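Side-chain contacts in CrmK (Actinoalloteichus sp. WH1-2216-6, PDB 5I1V), which is a flavoenzyme oxidase with covalently bound FAD that takes part in recycling shunt products during caerulomycin biosynthesis: residues Arg56-Ser61 with Ala68-Pro73; Ser85-Asp90 with Tyr108-Lys113; Glu293-Phe298 with Leu312-Leu317. All coordinates share one frame; numbering follows the deposited sequence.

Interaction 1. Residues Arg56-Ser61 with Ala68-Pro73; sequences RLTVRS and AFVASP. With FAD (flavin-adenine dinucleotide), chain E.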
loop_
_atom_site.group_PDB
_atom_site.type_symbol
_atom_site.label_atom_id
_atom_site.label_comp_id
_atom_site.label_asym_id
_atom_site.label_seq_id
_atom_site.Cartn_x
_atom_site.Cartn_y
_atom_site.Cartn_z
ATOM N N ARG A 56 3.492 22.617 23.895
ATOM C CA ARG A 56 4.437 21.660 23.343
ATOM C C ARG A 56 3.891 21.169 21.989
ATOM O O ARG A 56 2.796 20.610 21.947
ATOM C CB ARG A 56 4.539 20.502 24.339
ATOM C CG ARG A 56 5.390 19.354 23.881
ATOM C CD ARG A 56 6.877 19.727 23.860
ATOM N NE ARG A 56 7.571 18.703 23.086
ATOM C CZ ARG A 56 7.757 17.459 23.522
ATOM N NH1 ARG A 56 7.365 17.087 24.743
ATOM N NH2 ARG A 56 8.359 16.570 22.733
ATOM N N LEU A 57 4.682 21.349 20.922
ATOM C CA LEU A 57 4.299 21.038 19.585
ATOM C C LEU A 57 5.212 19.978 18.990
ATOM O O LEU A 57 6.440 20.015 19.202
ATOM C CB LEU A 57 4.354 22.310 18.750
ATOM C CG LEU A 57 3.841 22.165 17.308
ATOM C CD1 LEU A 57 3.066 23.391 16.852
ATOM C CD2 LEU A 57 5.037 21.926 16.398
ATOM N N THR A 58 4.611 19.014 18.291
ATOM C CA THR A 58 5.385 18.110 17.456
ATOM C C THR A 58 4.728 18.017 16.094
ATOM O O THR A 58 3.531 18.341 15.916
ATOM C CB THR A 58 5.484 16.693 18.044
ATOM O OG1 THR A 58 4.152 16.190 18.280
ATOM C CG2 THR A 58 6.344 16.670 19.392
ATOM N N VAL A 59 5.508 17.523 15.148
ATOM C CA VAL A 59 5.089 17.362 13.788
ATOM C C VAL A 59 5.068 15.905 13.360
ATOM O O VAL A 59 5.962 15.151 13.663
ATOM C CB VAL A 59 6.084 18.035 12.852
ATOM C CG1 VAL A 59 5.600 17.991 11.413
ATOM C CG2 VAL A 59 6.299 19.452 13.329
ATOM N N ARG A 60 4.035 15.537 12.626
ATOM C CA ARG A 60 3.970 14.222 12.058
ATOM C C ARG A 60 3.881 14.317 10.528
ATOM O O ARG A 60 3.083 15.092 10.041
ATOM C CB ARG A 60 2.714 13.579 12.487
ATOM C CG ARG A 60 2.721 12.129 12.061
ATOM C CD ARG A 60 1.397 11.573 12.213
ATOM N NE ARG A 60 1.180 11.173 13.577
ATOM C CZ ARG A 60 0.019 11.380 14.190
ATOM N NH1 ARG A 60 -0.980 12.081 13.550
ATOM N NH2 ARG A 60 -0.131 10.900 15.439
ATOM N N SER A 61 4.653 13.509 9.810
ATOM C CA SER A 61 4.550 13.438 8.371
ATOM C C SER A 61 3.923 12.090 8.038
ATOM O O SER A 61 2.697 12.020 7.828
ATOM C CB SER A 61 5.887 13.735 7.690
ATOM O OG SER A 61 6.247 15.090 7.958
ATOM N N ALA A 68 7.934 7.280 20.763
ATOM C CA ALA A 68 6.827 8.177 21.032
ATOM C C ALA A 68 7.239 9.649 20.859
ATOM O O ALA A 68 6.789 10.507 21.598
ATOM C CB ALA A 68 6.326 7.991 22.454
ATOM N N PHE A 69 8.081 9.944 19.899
ATOM C CA PHE A 69 8.592 11.311 19.761
ATOM C C PHE A 69 7.496 12.253 19.382
ATOM O O PHE A 69 7.523 13.409 19.763
ATOM C CB PHE A 69 9.675 11.348 18.701
ATOM C CG PHE A 69 10.907 10.566 19.065
ATOM C CD1 PHE A 69 11.085 10.074 20.341
ATOM C CD2 PHE A 69 11.916 10.407 18.154
ATOM C CE1 PHE A 69 12.233 9.409 20.684
ATOM C CE2 PHE A 69 13.094 9.746 18.494
ATOM C CZ PHE A 69 13.232 9.237 19.766
ATOM N N VAL A 70 6.541 11.781 18.591
ATOM C CA VAL A 70 5.437 12.682 18.157
ATOM C C VAL A 70 4.316 12.652 19.206
ATOM O O VAL A 70 3.747 13.670 19.538
ATOM C CB VAL A 70 4.875 12.238 16.787
ATOM C CG1 VAL A 70 3.691 13.111 16.369
ATOM C CG2 VAL A 70 5.909 12.171 15.671
ATOM N N ALA A 71 4.038 11.455 19.726
ATOM C CA ALA A 71 2.809 11.098 20.418
ATOM C C ALA A 71 2.914 11.024 21.959
ATOM O O ALA A 71 1.954 10.675 22.613
ATOM C CB ALA A 71 2.293 9.764 19.857
ATOM N N SER A 72 4.043 11.412 22.537
ATOM C CA SER A 72 4.144 11.661 23.978
ATOM C C SER A 72 2.878 12.272 24.593
ATOM O O SER A 72 2.365 13.235 24.056
ATOM C CB SER A 72 5.317 12.621 24.248
ATOM O OG SER A 72 6.438 11.890 24.617
ATOM N N PRO A 73 2.421 11.761 25.757
ATOM C CA PRO A 73 1.236 12.317 26.444
ATOM C C PRO A 73 1.336 13.781 26.825
ATOM O O PRO A 73 0.312 14.423 27.067
ATOM C CB PRO A 73 1.113 11.474 27.735
ATOM C CG PRO A 73 2.314 10.603 27.806
ATOM C CD PRO A 73 2.994 10.593 26.471
HETATM P PA FAD E . 6.977 10.531 11.786
HETATM O O1A FAD E . 6.599 9.550 12.869
HETATM O O2A FAD E . 5.859 11.381 11.256
HETATM O O5B FAD E . 8.166 11.437 12.269
HETATM C C5B FAD E . 9.443 10.915 12.622
HETATM C C4B FAD E . 10.204 11.968 13.438
HETATM O O4B FAD E . 10.501 13.054 12.537
HETATM C C3B FAD E . 9.482 12.625 14.596
HETATM O O3B FAD E . 10.452 13.089 15.518
HETATM C C2B FAD E . 8.814 13.814 13.963
HETATM O O2B FAD E . 8.303 14.831 14.831
HETATM C C1B FAD E . 9.871 14.247 12.939
HETATM N N9A FAD E . 9.256 14.842 11.726
HETATM C C8A FAD E . 8.281 14.336 10.910
HETATM N N7A FAD E . 7.927 15.270 9.968
HETATM C C5A FAD E . 8.683 16.322 10.206
HETATM C C6A FAD E . 8.803 17.600 9.551
HETATM N N6A FAD E . 8.048 17.803 8.490
HETATM N N1A FAD E . 9.679 18.470 10.066
HETATM C C2A FAD E . 10.406 18.210 11.173
HETATM N N3A FAD E . 10.393 17.010 11.809
HETATM C C4A FAD E . 9.494 16.096 11.364
HETATM N N1 FAD E . 14.304 4.278 6.951
HETATM C C2 FAD E . 15.232 4.084 5.985
HETATM O O2 FAD E . 16.209 4.838 5.905
HETATM N N3 FAD E . 15.150 3.089 5.076
HETATM C C4 FAD E . 14.183 2.180 5.055
HETATM O O4 FAD E . 14.136 1.303 4.167
HETATM C C4X FAD E . 13.125 2.306 6.047
HETATM N N5 FAD E . 12.099 1.413 6.088
HETATM C C5X FAD E . 11.093 1.627 6.949
HETATM C C6 FAD E . 9.955 0.822 6.899
HETATM C C7 FAD E . 8.876 0.974 7.769
HETATM C C7M FAD E . 7.657 0.052 7.644
HETATM C C8 FAD E . 8.982 2.054 8.773
HETATM C C8M FAD E . 7.886 2.290 9.777
HETATM C C9 FAD E . 10.113 2.874 8.854
HETATM C C9A FAD E . 11.177 2.702 7.970
HETATM N N10 FAD E . 12.313 3.518 8.010
HETATM C C10 FAD E . 13.284 3.376 7.036
HETATM C "C1'" FAD E . 12.572 4.424 9.130
HETATM C "C2'" FAD E . 12.080 5.801 8.819
HETATM O "O2'" FAD E . 13.036 6.447 8.002
HETATM C "C3'" FAD E . 11.793 6.598 10.047
HETATM O "O3'" FAD E . 10.801 5.888 10.839
HETATM C "C4'" FAD E . 11.333 8.029 9.697
HETATM O "O4'" FAD E . 11.697 8.874 10.788
HETATM C "C5'" FAD E . 9.839 8.067 9.446
HETATM O "O5'" FAD E . 9.488 9.389 9.039
HETATM P P FAD E . 7.940 9.733 9.090
HETATM O O1P FAD E . 7.151 8.680 8.406
HETATM O O2P FAD E . 7.734 11.156 8.676
HETATM O O3P FAD E . 7.646 9.607 10.679
HETATM O O HOH W 1 8.028 13.733 22.495
#
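The one direct hydrogen bond between strand 57-60 and loop 68-73 comes from a side-chain hydroxyl: Thr58 OG1 donates to Val70 O at 2.8 Å. The hydroxyl approaches in the carbonyl plane, directed at a lone pair of Val70 O, with a C=O...OG1 angle of 124°. Thr58 chi1 of 55° sets OG1 between backbone N and carbonyl carbon and leaves CG2 3.5 Å from Phe69 O, so both branches meet consecutive carbonyls of the loop. One water carries the link further, accepting from Arg56 NH2 at 2.9 Å and donating to Phe69 O; Arg56 NH2 is also bonded to Arg492 O. Val70 divides its methyls, CG1 touching Arg60 CB at 4.0 Å and CG2 lying against Val59 O. Strand and loop belong to the FAD-binding domain of the PCMH type, and here they form a wall of the cofactor pocket. FAD O2B, which donates to Val59 O at 2.6 Å, also lies close to Val70 CG2, while Phe69 sets its ring edge towards FAD O3B and stacks on His493. Ser61 N donates to FAD O2A, and Ser61 OG donates to FAD N7A of the adenine at 2.6 Å. The Arg60 guanidinium forms a salt bridge with Asp80.

Interaction 2. Residues Ser85-Asp90 with Tyr108-Lys113; sequences SHVGYD and YRVLYK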
loop_
_atom_site.group_PDB
_atom_site.type_symbol
_atom_site.label_atom_id
_atom_site.label_comp_id
_atom_site.label_asym_id
_atom_site.label_seq_id
_atom_site.Cartn_x
_atom_site.Cartn_y
_atom_site.Cartn_z
ATOM N N SER A 85 1.333 16.822 0.310
ATOM C CA SER A 85 2.036 15.689 -0.284
ATOM C C SER A 85 2.372 15.922 -1.759
ATOM O O SER A 85 2.632 14.986 -2.504
ATOM C CB SER A 85 1.191 14.437 -0.114
ATOM O OG SER A 85 -0.037 14.678 -0.818
ATOM N N HIS A 86 2.381 17.187 -2.206
ATOM C CA HIS A 86 2.784 17.443 -3.553
ATOM C C HIS A 86 4.192 16.933 -3.885
ATOM O O HIS A 86 5.128 17.148 -3.109
ATOM C CB HIS A 86 2.693 18.941 -3.844
ATOM C CG HIS A 86 3.189 19.296 -5.198
ATOM N ND1 HIS A 86 2.445 19.061 -6.335
ATOM C CD2 HIS A 86 4.361 19.826 -5.612
ATOM C CE1 HIS A 86 3.130 19.460 -7.392
ATOM N NE2 HIS A 86 4.292 19.937 -6.980
ATOM N N VAL A 87 4.337 16.306 -5.063
ATOM C CA VAL A 87 5.641 15.905 -5.662
ATOM C C VAL A 87 5.646 16.416 -7.119
ATOM O O VAL A 87 4.697 16.186 -7.847
ATOM C CB VAL A 87 5.815 14.373 -5.664
ATOM C CG1 VAL A 87 7.083 13.944 -6.389
ATOM C CG2 VAL A 87 5.857 13.856 -4.240
ATOM N N GLY A 88 6.652 17.181 -7.498
ATOM C CA GLY A 88 6.668 17.828 -8.816
ATOM C C GLY A 88 8.049 18.387 -9.105
ATOM O O GLY A 88 8.804 18.650 -8.189
ATOM N N TYR A 89 8.388 18.552 -10.370
ATOM C CA TYR A 89 9.617 19.258 -10.746
ATOM C C TYR A 89 9.439 20.756 -10.674
ATOM O O TYR A 89 8.458 21.275 -11.148
ATOM C CB TYR A 89 9.980 18.963 -12.189
ATOM C CG TYR A 89 11.380 19.374 -12.562
ATOM C CD1 TYR A 89 12.475 18.828 -11.890
ATOM C CD2 TYR A 89 11.622 20.286 -13.614
ATOM C CE1 TYR A 89 13.755 19.126 -12.257
ATOM C CE2 TYR A 89 12.931 20.620 -13.972
ATOM C CZ TYR A 89 13.981 20.038 -13.294
ATOM O OH TYR A 89 15.316 20.305 -13.645
ATOM N N ASP A 90 10.384 21.417 -10.033
ATOM C CA ASP A 90 10.412 22.852 -9.852
ATOM C C ASP A 90 11.441 23.389 -10.867
ATOM O O ASP A 90 12.692 23.253 -10.685
ATOM C CB ASP A 90 10.812 23.155 -8.406
ATOM C CG ASP A 90 10.810 24.661 -8.064
ATOM O OD1 ASP A 90 10.977 25.515 -8.954
ATOM O OD2 ASP A 90 10.701 24.982 -6.853
ATOM N N TYR A 108 8.165 7.559 -5.357
ATOM C CA TYR A 108 8.843 6.748 -6.346
ATOM C C TYR A 108 7.985 6.603 -7.596
ATOM O O TYR A 108 8.505 6.661 -8.721
ATOM C CB TYR A 108 9.165 5.364 -5.842
ATOM C CG TYR A 108 10.205 5.281 -4.752
ATOM C CD1 TYR A 108 11.171 6.264 -4.586
ATOM C CD2 TYR A 108 10.236 4.170 -3.898
ATOM C CE1 TYR A 108 12.121 6.160 -3.579
ATOM C CE2 TYR A 108 11.195 4.055 -2.899
ATOM C CZ TYR A 108 12.129 5.062 -2.748
ATOM O OH TYR A 108 13.083 4.974 -1.767
ATOM N N ARG A 109 6.686 6.405 -7.402
ATOM C CA ARG A 109 5.786 6.186 -8.509
ATOM C C ARG A 109 5.699 7.423 -9.358
ATOM O O ARG A 109 5.735 7.315 -10.564
ATOM C CB ARG A 109 4.379 5.815 -8.035
ATOM C CG ARG A 109 4.235 4.349 -7.696
ATOM C CD ARG A 109 2.756 4.014 -7.690
ATOM N NE ARG A 109 2.240 4.272 -6.376
ATOM C CZ ARG A 109 2.029 3.330 -5.458
ATOM N NH1 ARG A 109 2.258 2.039 -5.723
ATOM N NH2 ARG A 109 1.569 3.686 -4.262
ATOM N N VAL A 110 5.607 8.594 -8.740
ATOM C CA VAL A 110 5.548 9.841 -9.495
ATOM C C VAL A 110 6.834 10.122 -10.296
ATOM O O VAL A 110 6.794 10.470 -11.481
ATOM C CB VAL A 110 5.246 11.031 -8.569
ATOM C CG1 VAL A 110 5.331 12.344 -9.334
ATOM C CG2 VAL A 110 3.835 10.877 -7.984
ATOM N N LEU A 111 7.969 10.052 -9.620
ATOM C CA LEU A 111 9.265 10.305 -10.224
ATOM C C LEU A 111 9.535 9.354 -11.365
ATOM O O LEU A 111 9.955 9.786 -12.439
ATOM C CB LEU A 111 10.399 10.190 -9.219
ATOM C CG LEU A 111 10.452 11.307 -8.197
ATOM C CD1 LEU A 111 11.756 11.236 -7.389
ATOM C CD2 LEU A 111 10.256 12.681 -8.809
ATOM N N TYR A 112 9.244 8.081 -11.166
ATOM C CA TYR A 112 9.594 7.104 -12.112
ATOM C C TYR A 112 8.677 7.122 -13.324
ATOM O O TYR A 112 9.153 7.180 -14.432
ATOM C CB TYR A 112 9.647 5.684 -11.485
ATOM C CG TYR A 112 10.254 4.761 -12.502
ATOM C CD1 TYR A 112 11.604 4.811 -12.787
ATOM C CD2 TYR A 112 9.444 3.937 -13.288
ATOM C CE1 TYR A 112 12.164 3.997 -13.770
ATOM C CE2 TYR A 112 9.989 3.126 -14.269
ATOM C CZ TYR A 112 11.332 3.134 -14.511
ATOM O OH TYR A 112 11.806 2.303 -15.520
ATOM N N LYS A 113 7.369 7.112 -13.141
ATOM C CA LYS A 113 6.492 7.023 -14.303
ATOM C C LYS A 113 6.563 8.325 -15.123
ATOM O O LYS A 113 6.576 8.300 -16.343
ATOM C CB LYS A 113 5.069 6.695 -13.913
ATOM C CG LYS A 113 4.924 5.311 -13.285
ATOM C CD LYS A 113 3.478 4.922 -13.113
ATOM C CE LYS A 113 3.347 3.705 -12.233
ATOM N NZ LYS A 113 1.951 3.185 -12.329
#
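Apolar contact between Val87 and two neighbouring helix residues, Val110 and Leu111, carries the contact between residues 85-90 and 108-113. Val87 CG1 and Val110 CG1 approach to 3.8 Å, and the same Val87 CG1 lies 4.1 Å from Val110 CB, so the one methyl rests against the CB-CG1 side of the helix valine. In both residues CG1 is anti to the backbone N (chi1 175° and 174°), which turns each CG1 toward the other valine; the two side chains run antiparallel, alongside one another. Leu111 adds a looser touch, its CD2 reaching 4.2 Å from Val87 CG1. The buried surface comes to just 118 Å². Val87 sits on an edge strand of the five-stranded antiparallel sheet of the FAD-binding domain, and the helix packs against side chains of this edge strand and of its neighbour 95-99, where Leu111 meets Phe96. Between segment and helix the polar link is a weak hydrogen bond from Gln106 NE2 to Ser85 O. Other bonds tie each to its surroundings: His86 N donates to Glu99 OE1, and Tyr108 OH bonds to Gly122 O. At the subunit interface, Lys113 O accepts from Arg15 NH1 of the second subunit.

Interaction 3. Residues Glu293-Phe298 with Leu312-Leu317; sequences ERMSWF and LTRRRL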
loop_
_atom_site.group_PDB
_atom_site.type_symbol
_atom_site.label_atom_id
_atom_site.label_comp_id
_atom_site.label_asym_id
_atom_site.label_seq_id
_atom_site.Cartn_x
_atom_site.Cartn_y
_atom_site.Cartn_z
ATOM N N GLU A 293 25.110 -15.016 -13.502
ATOM C CA GLU A 293 26.146 -15.858 -12.912
ATOM C C GLU A 293 26.637 -15.344 -11.592
ATOM O O GLU A 293 26.969 -16.144 -10.695
ATOM C CB GLU A 293 27.370 -15.978 -13.830
ATOM C CG GLU A 293 27.383 -17.229 -14.695
ATOM C CD GLU A 293 28.778 -17.589 -15.193
ATOM O OE1 GLU A 293 29.262 -18.701 -14.862
ATOM O OE2 GLU A 293 29.396 -16.764 -15.906
ATOM N N ARG A 294 26.729 -14.024 -11.470
ATOM C CA ARG A 294 27.179 -13.417 -10.218
ATOM C C ARG A 294 26.216 -13.750 -9.088
ATOM O O ARG A 294 26.633 -14.000 -7.943
ATOM C CB ARG A 294 27.364 -11.908 -10.378
ATOM C CG ARG A 294 28.598 -11.585 -11.173
ATOM C CD ARG A 294 28.897 -10.106 -11.401
ATOM N NE ARG A 294 30.170 -10.073 -12.105
ATOM C CZ ARG A 294 31.346 -10.344 -11.534
ATOM N NH1 ARG A 294 31.446 -10.560 -10.225
ATOM N NH2 ARG A 294 32.435 -10.371 -12.267
ATOM N N MET A 295 24.924 -13.763 -9.399
ATOM C CA MET A 295 23.928 -14.128 -8.411
ATOM C C MET A 295 24.099 -15.620 -8.035
ATOM O O MET A 295 23.977 -15.982 -6.876
ATOM C CB MET A 295 22.523 -13.887 -8.965
ATOM C CG MET A 295 21.385 -14.289 -8.027
ATOM S SD MET A 295 21.290 -13.319 -6.509
ATOM C CE MET A 295 20.845 -11.684 -7.170
ATOM N N SER A 296 24.360 -16.473 -9.026
ATOM C CA SER A 296 24.637 -17.915 -8.745
ATOM C C SER A 296 25.832 -18.109 -7.838
ATOM O O SER A 296 25.757 -18.904 -6.902
ATOM C CB SER A 296 24.846 -18.687 -10.044
ATOM O OG SER A 296 23.596 -18.804 -10.728
ATOM N N TRP A 297 26.917 -17.383 -8.117
ATOM C CA TRP A 297 28.141 -17.449 -7.305
ATOM C C TRP A 297 27.860 -17.062 -5.887
ATOM O O TRP A 297 28.348 -17.704 -4.946
ATOM C CB TRP A 297 29.268 -16.544 -7.832
ATOM C CG TRP A 297 29.785 -16.956 -9.155
ATOM C CD1 TRP A 297 29.737 -18.219 -9.710
ATOM C CD2 TRP A 297 30.438 -16.119 -10.110
ATOM N NE1 TRP A 297 30.301 -18.196 -10.966
ATOM C CE2 TRP A 297 30.741 -16.922 -11.234
ATOM C CE3 TRP A 297 30.800 -14.765 -10.128
ATOM C CZ2 TRP A 297 31.390 -16.408 -12.371
ATOM C CZ3 TRP A 297 31.428 -14.246 -11.269
ATOM C CH2 TRP A 297 31.735 -15.072 -12.362
ATOM N N PHE A 298 27.065 -16.002 -5.734
ATOM C CA PHE A 298 26.719 -15.530 -4.410
ATOM C C PHE A 298 25.899 -16.597 -3.674
ATOM O O PHE A 298 26.233 -16.968 -2.566
ATOM C CB PHE A 298 25.987 -14.176 -4.506
ATOM C CG PHE A 298 25.290 -13.769 -3.241
ATOM C CD1 PHE A 298 26.021 -13.453 -2.129
ATOM C CD2 PHE A 298 23.885 -13.654 -3.191
ATOM C CE1 PHE A 298 25.383 -13.080 -0.945
ATOM C CE2 PHE A 298 23.248 -13.262 -2.027
ATOM C CZ PHE A 298 23.997 -12.980 -0.902
ATOM N N LEU A 312 14.420 -21.845 -3.207
ATOM C CA LEU A 312 14.838 -20.679 -3.960
ATOM C C LEU A 312 13.893 -20.500 -5.156
ATOM O O LEU A 312 13.538 -21.469 -5.814
ATOM C CB LEU A 312 16.264 -20.963 -4.410
ATOM C CG LEU A 312 16.929 -20.295 -5.587
ATOM C CD1 LEU A 312 17.219 -18.843 -5.252
ATOM C CD2 LEU A 312 18.226 -21.031 -5.893
ATOM N N THR A 313 13.461 -19.263 -5.395
ATOM C CA THR A 313 12.832 -18.872 -6.647
ATOM C C THR A 313 13.648 -17.715 -7.216
ATOM O O THR A 313 14.174 -16.883 -6.458
ATOM C CB THR A 313 11.357 -18.419 -6.461
ATOM O OG1 THR A 313 10.778 -18.155 -7.741
ATOM C CG2 THR A 313 11.254 -17.142 -5.682
ATOM N N ARG A 314 13.787 -17.691 -8.532
ATOM C CA ARG A 314 14.531 -16.635 -9.221
ATOM C C ARG A 314 13.689 -16.129 -10.361
ATOM O O ARG A 314 13.004 -16.924 -11.002
ATOM C CB ARG A 314 15.879 -17.175 -9.722
ATOM C CG ARG A 314 16.842 -17.475 -8.568
ATOM C CD ARG A 314 18.200 -18.035 -9.001
ATOM N NE ARG A 314 18.975 -17.098 -9.812
ATOM C CZ ARG A 314 20.240 -17.280 -10.186
ATOM N NH1 ARG A 314 20.921 -18.356 -9.798
ATOM N NH2 ARG A 314 20.843 -16.365 -10.937
ATOM N N ARG A 315 13.726 -14.812 -10.609
ATOM C CA ARG A 315 12.984 -14.246 -11.723
ATOM C C ARG A 315 13.546 -12.872 -12.040
ATOM O O ARG A 315 14.305 -12.323 -11.272
ATOM C CB ARG A 315 11.515 -14.119 -11.356
ATOM C CG ARG A 315 11.254 -13.151 -10.195
ATOM C CD ARG A 315 9.788 -13.148 -9.743
ATOM N NE ARG A 315 8.917 -12.890 -10.889
ATOM C CZ ARG A 315 7.584 -12.840 -10.845
ATOM N NH1 ARG A 315 6.924 -12.971 -9.697
ATOM N NH2 ARG A 315 6.914 -12.631 -11.971
ATOM N N ARG A 316 13.152 -12.331 -13.177
ATOM C CA ARG A 316 13.605 -11.030 -13.629
ATOM C C ARG A 316 12.412 -10.076 -13.558
ATOM O O ARG A 316 11.299 -10.428 -13.941
ATOM C CB ARG A 316 14.118 -11.220 -15.046
ATOM C CG ARG A 316 14.817 -10.082 -15.731
ATOM C CD ARG A 316 15.110 -10.535 -17.164
ATOM N NE ARG A 316 15.847 -9.572 -17.978
ATOM C CZ ARG A 316 15.365 -8.406 -18.408
ATOM N NH1 ARG A 316 14.135 -8.008 -18.084
ATOM N NH2 ARG A 316 16.122 -7.615 -19.169
ATOM N N LEU A 317 12.612 -8.861 -13.057
ATOM C CA LEU A 317 11.500 -7.927 -12.955
ATOM C C LEU A 317 11.943 -6.519 -13.293
ATOM O O LEU A 317 13.120 -6.180 -13.120
ATOM C CB LEU A 317 10.920 -7.945 -11.548
ATOM C CG LEU A 317 9.979 -9.086 -11.158
ATOM C CD1 LEU A 317 9.583 -8.915 -9.716
ATOM C CD2 LEU A 317 8.739 -9.101 -12.047
#
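Met295 lays its CG over one face of the Arg314 guanidinium, 3.6 Å above the plane and offset toward the rim, while its CB approaches NH2 at the margin. Both carbons near the same nitrogen: Met295 CB and Met295 CG are each 3.6 Å from Arg314 NH2. With CG anti to the backbone N (chi1 178°), the methionine first heads for the strand; the bends at chi2 and chi3 then carry its sulfur end off toward the sheet, where Met295 touches Ala226, Ala282 and Ile284. It is therefore the base of the thioether chain, and not its sulfur, that meets the arginine.

The edge of the same guanidinium is used for a polar contact. Arg314 NH1 donates to Ser296 OG at 2.9 Å with an N-H...O angle of 175°, and the oxygen lies only 3° out of the guanidinium plane, so the bond is nearly straight and coplanar with its donor. A second bond, from Arg314 NH2 to Glu292 O, engages the other terminal nitrogen; the two bonds and the methylene cover should together limit rotation of the group. The arginine spans a wide gap, for the nearest CA atoms, those of Met295 and Arg314, are 9.8 Å apart, and a chain bent only at chi3 bridges it.

Strand 311-318 is an outermost strand of the eight-stranded antiparallel sheet and pairs with strand 222-231, while helix 291-303 packs on that sheet, with Met295, Arg294 and Phe298 touching its strands. A large antiparallel sheet with helices packed on it is the layout of the substrate domain in berberine-bridge-type FAD-linked oxidases.

The three contacts follow one another along the chain and do not touch. Interaction 1 meets the FAD directly, along its adenosine and phosphate portion. Interaction 2 shares the FAD-binding domain with it, yet the two centres are about 27 Å apart and their nearest atoms about 8 Å; the Val87 side chain stays about 13 Å from the cofactor. Interaction 3 lies far from the FAD-binding residues, its centre about 43 Å from that of interaction 1, on the opposite side of the chain's centre. Interactions 2 and 3 are about 31 Å apart between centres but about 9 Å between nearest atoms, and segments of both reach the second subunit, whereas those of interaction 1 do not.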